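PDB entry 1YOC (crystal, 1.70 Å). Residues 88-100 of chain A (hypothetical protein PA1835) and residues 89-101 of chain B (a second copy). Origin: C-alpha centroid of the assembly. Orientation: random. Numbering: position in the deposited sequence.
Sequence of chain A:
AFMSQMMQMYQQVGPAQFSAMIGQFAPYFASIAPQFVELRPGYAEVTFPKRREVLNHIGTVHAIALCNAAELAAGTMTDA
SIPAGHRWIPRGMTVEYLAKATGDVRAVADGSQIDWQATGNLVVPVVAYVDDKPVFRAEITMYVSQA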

# COMPACT_ATOMS: atom_id res chain seq x y z
N TRP A 88 17.91 -1.76 9.47
CA TRP A 88 16.91 -2.60 8.82
C TRP A 88 16.39 -1.95 7.59
O TRP A 88 16.45 -0.71 7.44
CB TRP A 88 15.73 -2.84 9.78
CG TRP A 88 15.03 -1.56 10.20
CD1 TRP A 88 15.44 -0.65 11.15
CD2 TRP A 88 13.85 -1.02 9.62
NE1 TRP A 88 14.57 0.43 11.18
CE2 TRP A 88 13.59 0.22 10.25
CE3 TRP A 88 12.98 -1.46 8.61
CZ2 TRP A 88 12.48 1.02 9.90
CZ3 TRP A 88 11.88 -0.67 8.27
CH2 TRP A 88 11.64 0.55 8.91
N ILE A 89 15.86 -2.78 6.69
CA ILE A 89 15.24 -2.30 5.48
C ILE A 89 14.24 -3.34 4.97
O ILE A 89 14.53 -4.52 4.97
CB ILE A 89 16.30 -2.04 4.39
CG1 ILE A 89 15.62 -1.51 3.13
CG2 ILE A 89 17.11 -3.30 4.08
CD1 ILE A 89 16.59 -1.37 1.96
N PRO A 90 13.02 -2.91 4.57
CA PRO A 90 12.05 -3.90 4.06
C PRO A 90 12.48 -4.40 2.66
O PRO A 90 12.93 -3.61 1.82
CB PRO A 90 10.73 -3.10 3.98
CG PRO A 90 10.92 -1.96 4.98
CD PRO A 90 12.39 -1.59 4.76
N ARG A 91 12.31 -5.70 2.41
CA ARG A 91 12.65 -6.34 1.13
C ARG A 91 11.37 -6.54 0.31
O ARG A 91 11.38 -6.52 -0.93
CB ARG A 91 13.24 -7.72 1.40
CG ARG A 91 14.64 -7.68 2.05
CD ARG A 91 15.68 -7.17 1.07
NE ARG A 91 17.00 -7.02 1.71
CZ ARG A 91 18.15 -6.86 1.07
NH1 ARG A 91 18.18 -6.83 -0.26
NH2 ARG A 91 19.27 -6.71 1.77
N GLY A 92 10.26 -6.73 1.01
CA GLY A 92 9.02 -6.97 0.30
C GLY A 92 7.91 -7.27 1.27
O GLY A 92 8.10 -7.28 2.49
N MET A 93 6.75 -7.58 0.73
CA MET A 93 5.58 -7.80 1.57
C MET A 93 4.54 -8.65 0.87
O MET A 93 4.38 -8.55 -0.35
CB MET A 93 4.99 -6.43 1.91
CG MET A 93 3.58 -6.43 2.50
SD MET A 93 2.98 -4.73 2.85
CE MET A 93 2.57 -4.01 1.21
N THR A 94 3.83 -9.45 1.65
CA THR A 94 2.71 -10.24 1.15
C THR A 94 1.51 -9.92 2.03
O THR A 94 1.60 -9.93 3.28
CB THR A 94 2.99 -11.74 1.19
OG1 THR A 94 3.95 -12.04 0.18
CG2 THR A 94 1.67 -12.53 0.87
N VAL A 95 0.38 -9.62 1.39
CA VAL A 95 -0.85 -9.31 2.13
C VAL A 95 -2.01 -10.14 1.60
O VAL A 95 -1.98 -10.65 0.46
CB VAL A 95 -1.31 -7.80 2.00
CG1 VAL A 95 -0.15 -6.86 2.42
CG2 VAL A 95 -1.69 -7.49 0.54
N GLU A 96 -3.02 -10.30 2.45
CA GLU A 96 -4.27 -10.99 2.12
C GLU A 96 -5.43 -10.06 2.48
O GLU A 96 -5.43 -9.43 3.56
CB GLU A 96 -4.47 -12.29 2.93
CG GLU A 96 -3.56 -13.44 2.53
CD GLU A 96 -2.29 -13.45 3.34
OE1 GLU A 96 -2.38 -13.31 4.59
OE2 GLU A 96 -1.21 -13.61 2.74
N TYR A 97 -6.42 -9.96 1.60
CA TYR A 97 -7.59 -9.11 1.87
C TYR A 97 -8.71 -10.07 2.28
O TYR A 97 -9.23 -10.83 1.44
CB TYR A 97 -7.95 -8.32 0.61
CG TYR A 97 -6.74 -7.46 0.16
CD1 TYR A 97 -6.29 -6.43 0.96
CD2 TYR A 97 -6.12 -7.66 -1.08
CE1 TYR A 97 -5.26 -5.58 0.56
CE2 TYR A 97 -5.07 -6.81 -1.51
CZ TYR A 97 -4.67 -5.78 -0.67
OH TYR A 97 -3.68 -4.92 -1.04
N LEU A 98 -9.06 -10.03 3.57
CA LEU A 98 -10.01 -10.98 4.14
C LEU A 98 -11.44 -10.56 4.12
O LEU A 98 -12.33 -11.40 3.95
CB LEU A 98 -9.61 -11.31 5.58
CG LEU A 98 -8.11 -11.62 5.74
CD1 LEU A 98 -7.86 -11.90 7.19
CD2 LEU A 98 -7.64 -12.78 4.82
N ALA A 99 -11.67 -9.27 4.28
CA ALA A 99 -13.04 -8.74 4.32
C ALA A 99 -12.99 -7.27 4.01
O ALA A 99 -11.93 -6.66 4.09
CB ALA A 99 -13.64 -8.95 5.74
N LYS A 100 -14.13 -6.70 3.65
CA LYS A 100 -14.18 -5.27 3.40
C LYS A 100 -14.02 -4.56 4.76
O LYS A 100 -14.49 -5.03 5.80
CB LYS A 100 -15.52 -4.88 2.76
CG LYS A 100 -15.68 -5.44 1.32
CD LYS A 100 -17.02 -4.94 0.72
CE LYS A 100 -17.35 -5.67 -0.57
NZ LYS A 100 -17.86 -7.05 -0.31
N ILE B 89 -12.47 -9.32 -7.31
CA ILE B 89 -12.14 -8.77 -6.01
C ILE B 89 -10.68 -9.14 -5.71
O ILE B 89 -10.28 -10.29 -5.89
CB ILE B 89 -13.12 -9.34 -4.88
CG1 ILE B 89 -12.81 -8.69 -3.55
CG2 ILE B 89 -12.93 -10.80 -4.67
CD1 ILE B 89 -12.63 -7.20 -3.70
N PRO B 90 -9.86 -8.15 -5.32
CA PRO B 90 -8.46 -8.45 -5.01
C PRO B 90 -8.46 -9.26 -3.72
O PRO B 90 -9.20 -8.92 -2.78
CB PRO B 90 -7.83 -7.09 -4.75
CG PRO B 90 -8.68 -6.14 -5.53
CD PRO B 90 -10.09 -6.69 -5.31
N ARG B 91 -7.65 -10.31 -3.67
CA ARG B 91 -7.58 -11.14 -2.46
C ARG B 91 -6.18 -11.22 -1.89
O ARG B 91 -6.01 -11.60 -0.75
CB ARG B 91 -8.08 -12.57 -2.75
CG ARG B 91 -9.57 -12.65 -2.86
CD ARG B 91 -10.18 -12.46 -1.46
NE ARG B 91 -11.63 -12.56 -1.51
CZ ARG B 91 -12.46 -11.89 -0.70
NH1 ARG B 91 -12.00 -11.07 0.24
NH2 ARG B 91 -13.78 -12.03 -0.86
N GLY B 92 -5.17 -10.88 -2.69
CA GLY B 92 -3.84 -10.90 -2.15
C GLY B 92 -2.89 -10.09 -3.01
O GLY B 92 -3.21 -9.74 -4.16
N MET B 93 -1.73 -9.77 -2.46
CA MET B 93 -0.73 -9.04 -3.24
C MET B 93 0.64 -9.33 -2.65
O MET B 93 0.80 -9.41 -1.43
CB MET B 93 -0.97 -7.52 -3.20
CG MET B 93 0.22 -6.74 -3.83
SD MET B 93 -0.05 -4.94 -3.85
CE MET B 93 0.04 -4.57 -2.08
N THR B 94 1.61 -9.59 -3.52
CA THR B 94 2.99 -9.75 -3.07
C THR B 94 3.81 -8.74 -3.84
O THR B 94 3.68 -8.60 -5.05
CB THR B 94 3.57 -11.18 -3.32
OG1 THR B 94 2.85 -12.10 -2.48
CG2 THR B 94 5.09 -11.23 -2.92
N VAL B 95 4.65 -8.00 -3.13
CA VAL B 95 5.50 -7.01 -3.78
C VAL B 95 6.98 -7.20 -3.33
O VAL B 95 7.27 -7.76 -2.27
CB VAL B 95 5.09 -5.56 -3.41
CG1 VAL B 95 3.61 -5.32 -3.71
CG2 VAL B 95 5.35 -5.29 -1.86
N GLU B 96 7.90 -6.73 -4.18
CA GLU B 96 9.34 -6.71 -3.86
C GLU B 96 9.87 -5.33 -4.19
O GLU B 96 9.55 -4.74 -5.25
CB GLU B 96 10.10 -7.77 -4.67
CG GLU B 96 9.83 -9.18 -4.08
CD GLU B 96 10.51 -10.26 -4.89
OE1 GLU B 96 9.95 -10.69 -5.90
OE2 GLU B 96 11.63 -10.63 -4.50
N TYR B 97 10.69 -4.80 -3.29
CA TYR B 97 11.25 -3.48 -3.45
C TYR B 97 12.63 -3.64 -4.05
O TYR B 97 13.55 -4.10 -3.39
CB TYR B 97 11.30 -2.79 -2.08
CG TYR B 97 9.91 -2.75 -1.47
CD1 TYR B 97 8.86 -2.11 -2.13
CD2 TYR B 97 9.65 -3.34 -0.21
CE1 TYR B 97 7.56 -2.05 -1.56
CE2 TYR B 97 8.35 -3.27 0.36
CZ TYR B 97 7.33 -2.63 -0.32
OH TYR B 97 6.07 -2.54 0.23
N LEU B 98 12.76 -3.26 -5.32
CA LEU B 98 14.02 -3.48 -6.02
C LEU B 98 15.09 -2.40 -5.89
O LEU B 98 16.29 -2.72 -5.91
CB LEU B 98 13.76 -3.69 -7.52
CG LEU B 98 12.61 -4.67 -7.85
CD1 LEU B 98 12.58 -4.86 -9.35
CD2 LEU B 98 12.80 -6.01 -7.12
N ALA B 99 14.66 -1.15 -5.84
CA ALA B 99 15.60 -0.02 -5.78
C ALA B 99 14.84 1.16 -5.21
O ALA B 99 13.62 1.16 -5.19
CB ALA B 99 16.10 0.31 -7.21
N LYS B 100 15.55 2.18 -4.75
CA LYS B 100 14.87 3.39 -4.27
C LYS B 100 14.25 4.07 -5.49
O LYS B 100 14.83 4.08 -6.57
CB LYS B 100 15.86 4.36 -3.60
CG LYS B 100 16.63 3.73 -2.43
CD LYS B 100 15.77 2.67 -1.70
CE LYS B 100 16.49 2.07 -0.49
NZ LYS B 100 16.68 3.13 0.53
N ALA B 101 13.09 4.68 -5.30
CA ALA B 101 12.37 5.35 -6.39
C ALA B 101 12.62 6.83 -6.21
O ALA B 101 12.02 7.50 -5.35
CB ALA B 101 10.89 5.03 -6.31
O HOH W 1 13.50 -7.23 -2.64
O HOH W 2 12.78 -9.40 -2.06

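Two copies of the same strand, 88-97 of chain A and 89-97 of chain B, run antiparallel (166° between their N-to-C directions) and join edge to edge across a near-twofold centred on T94(A) and T94(B). Six backbone hydrogen bonds hold the ladder. At its middle, M93 and V95 form two reciprocal pairs: V95(B) N donates to M93(A) O (2.8 Å) and M93(A) N to V95(B) O (3.1 Å), while V95(A) N donates to M93(B) O (2.9 Å) and M93(B) N to V95(A) O (3.1 Å). The N and O of all four residues are thus satisfied across the interface. Farther out, Y97(B) N reaches R91(A) O (3.0 Å, nearly linear at 175°) and Y97(A) N reaches R91(B) O (2.9 Å).

Between these rungs lie the non-hydrogen-bonded pairs, where the backbones draw in: G92(A) CA lies 4.2 Å from E96(B) CA, T94(A) CA 4.3 Å from T94(B) CA, and E96(A) CA 4.3 Å from G92(B) CA. Here CA-H groups supplement the carbonyls: T94(B) CA lies 3.3 Å from M93(A) O, and T94(A) CA 3.3 Å from M93(B) O. Glycine suits the close G92-E96 pairs; a CB on G92(A) would fall 2.5 Å from V95(B) O, a clash, and one on G92(B) would sit a tight 3.3 Å from V95(A) O. On the face shared with the glutamates, the threonine hydroxyls meet, T94(A) OG1 to T94(B) OG1 at 2.9 Å, a hydrogen bond in which either may donate.

The other face is apolar. M93(A) CB packs against V95(B) CG2 (4.0 Å), V95(A) CG2 against M93(B) CB (3.8 Å), and the methionine tips touch, M93(A) CE to M93(B) CE at 4.2 Å. The tyrosines cover the ends: Y97(A) CD2 lies 4.1 Å from P90(B) CB, and Y97(B) CD2 4.3 Å from P90(A) CB. Each phenol also extends along the methionines, with Y97(A) OH 3.9 Å from M93(B) CE and Y97(B) OH 3.9 Å from M93(A) CE.

The symmetry breaks at the arginines. R91(B) has its CA-to-CB bond directed away, yet its side chain returns so that NH1 donates to Y97(A) O (3.0 Å), which lies near the guanidinium plane. R91(A) makes no matching bond to Y97(B) O; its side chain stays clear of the other stretch. Water 1 lies within hydrogen-bonding reach of both R91(A) O (2.8 Å) and Y97(B) O (3.2 Å). Water 2 lies 3.0 Å from E96(B) OE2, with R91(A) O at 3.4 Å, weak at best.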